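Unsaturated glucuronyl hydrolase (Streptococcus agalactiae, PDB 2ZZR) hydrolyses unsaturated hyaluronate, chondroitin and heparin disaccharides, releasing the unsaturated uronic acid by cleaving (1->3) or (1->4) glycosidic bonds. Local coordinates at residues A[110-113]-A[117-120]. Sequence-based numbering, arbitrary orientation.
Sequences LDHH and FLYT
Leu110 and Leu118 both swing CG away from their own carbonyl carbon (chi1 -67° and -77°), which brings the two side chains toward each other across the turn into helix 115-130; the branches that touch are Leu110 CD2 and Leu118 CD1, the latter being the extended methyl of its residue. His112 takes the other course: chi1 of 54° sets CG between the backbone N and the carbonyl carbon, which turns the ring back over Leu110, whose C lies 3.8 Å above the ring plane, toward the rim. The result illustrates how a loop can pack against the first turn or so of the helix it leads into through side chains alone, since no hydrogen bond joins the segments. Leu118 CD1 is the common point of contact: it meets Leu110 CD2 at 3.6 Å and approaches the imidazole edge in the ring plane, 3.7 Å from His112 NE2. That nitrogen is thus buried against a methyl group and has no hydrogen-bonding partner in the model. Both Leu110 methyls reach Tyr119: CD2, at the ring edge, lies 4.1 Å from CE2, and CD1 lies 3.8 Å from OH. The hydroxyl is satisfied elsewhere, by the carbonyl oxygen of Phe100. The cluster lies beside the catalytic pocket: the His112 side chain comes within about 3 Å of that of Asp114, the probable nucleophile, and the next residue, His113, hydrogen-bonds through NE2 to Asp174, the probable proton donor. In this alpha-barrel enzyme, the loop connects helix 87-105 to helix 115-130; Arg103 of the former touches Leu110, Leu118 and Tyr119, and Ala142 of helix 133-147 also packs on Tyr119.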
loop_
_atom_site.group_PDB
_atom_site.type_symbol
_atom_site.label_atom_id
_atom_site.label_comp_id
_atom_site.label_asym_id
_atom_site.label_seq_id
_atom_site.Cartn_x
_atom_site.Cartn_y
_atom_site.Cartn_z
ATOM N N LEU A 110 -17.742 -2.617 7.378
ATOM C CA LEU A 110 -16.778 -1.524 7.545
ATOM C C LEU A 110 -16.264 -1.331 8.979
ATOM O O LEU A 110 -15.731 -0.269 9.314
ATOM C CB LEU A 110 -17.353 -0.216 6.985
ATOM C CG LEU A 110 -17.565 -0.142 5.466
ATOM C CD1 LEU A 110 -18.263 1.158 5.092
ATOM C CD2 LEU A 110 -16.247 -0.281 4.694
ATOM N N ASP A 111 -16.391 -2.363 9.813
ATOM C CA ASP A 111 -15.920 -2.276 11.199
ATOM C C ASP A 111 -14.474 -2.731 11.312
ATOM O O ASP A 111 -14.158 -3.766 11.904
ATOM C CB ASP A 111 -16.850 -3.050 12.132
ATOM C CG ASP A 111 -18.270 -2.577 12.023
ATOM O OD1 ASP A 111 -19.142 -3.404 11.677
ATOM O OD2 ASP A 111 -18.506 -1.362 12.231
ATOM N N HIS A 112 -13.600 -1.930 10.707
ATOM C CA HIS A 112 -12.175 -2.194 10.646
ATOM C C HIS A 112 -11.507 -0.874 10.242
ATOM O O HIS A 112 -12.186 0.149 10.087
ATOM C CB HIS A 112 -11.872 -3.319 9.647
ATOM C CG HIS A 112 -12.426 -3.074 8.278
ATOM N ND1 HIS A 112 -13.514 -3.758 7.777
ATOM C CD2 HIS A 112 -12.053 -2.202 7.312
ATOM C CE1 HIS A 112 -13.778 -3.327 6.555
ATOM N NE2 HIS A 112 -12.909 -2.380 6.251
ATOM N N HIS A 113 -10.191 -0.896 10.082
ATOM C CA HIS A 113 -9.426 0.322 9.838
ATOM C C HIS A 113 -9.043 0.492 8.365
ATOM O O HIS A 113 -8.287 1.407 8.021
ATOM C CB HIS A 113 -8.152 0.296 10.686
ATOM C CG HIS A 113 -7.212 -0.804 10.307
ATOM N ND1 HIS A 113 -7.420 -2.119 10.670
ATOM C CD2 HIS A 113 -6.086 -0.794 9.555
ATOM C CE1 HIS A 113 -6.443 -2.865 10.184
ATOM N NE2 HIS A 113 -5.619 -2.085 9.506
ATOM N N PHE A 117 -7.839 2.055 2.278
ATOM C CA PHE A 117 -7.645 1.114 1.169
ATOM C C PHE A 117 -8.896 1.023 0.295
ATOM O O PHE A 117 -8.800 0.919 -0.930
ATOM C CB PHE A 117 -7.313 -0.293 1.677
ATOM C CG PHE A 117 -5.890 -0.472 2.152
ATOM C CD1 PHE A 117 -5.619 -1.279 3.252
ATOM C CD2 PHE A 117 -4.823 0.127 1.486
ATOM C CE1 PHE A 117 -4.308 -1.470 3.695
ATOM C CE2 PHE A 117 -3.507 -0.063 1.921
ATOM C CZ PHE A 117 -3.253 -0.865 3.022
ATOM N N LEU A 118 -10.061 1.048 0.935
ATOM C CA LEU A 118 -11.327 0.911 0.226
ATOM C C LEU A 118 -11.730 2.173 -0.525
ATOM O O LEU A 118 -12.096 2.105 -1.702
ATOM C CB LEU A 118 -12.440 0.493 1.195
ATOM C CG LEU A 118 -12.430 -0.989 1.584
ATOM C CD1 LEU A 118 -13.382 -1.247 2.735
ATOM C CD2 LEU A 118 -12.759 -1.895 0.390
ATOM N N TYR A 119 -11.651 3.316 0.153
ATOM C CA TYR A 119 -12.237 4.557 -0.363
ATOM C C TYR A 119 -11.274 5.485 -1.086
ATOM O O TYR A 119 -11.695 6.265 -1.936
ATOM C CB TYR A 119 -13.022 5.284 0.733
ATOM C CG TYR A 119 -14.334 4.572 0.991
ATOM C CD1 TYR A 119 -15.511 4.998 0.375
ATOM C CD2 TYR A 119 -14.385 3.430 1.794
ATOM C CE1 TYR A 119 -16.708 4.324 0.578
ATOM C CE2 TYR A 119 -15.579 2.746 1.999
ATOM C CZ TYR A 119 -16.735 3.196 1.389
ATOM O OH TYR A 119 -17.921 2.520 1.575
ATOM N N THR A 120 -9.988 5.401 -0.758
ATOM C CA THR A 120 -8.997 6.282 -1.397
ATOM C C THR A 120 -8.789 6.019 -2.908
ATOM O O THR A 120 -8.895 6.962 -3.706
ATOM C CB THR A 120 -7.651 6.293 -0.632
ATOM O OG1 THR A 120 -7.878 6.752 0.710
ATOM C CG2 THR A 120 -6.644 7.215 -1.338
#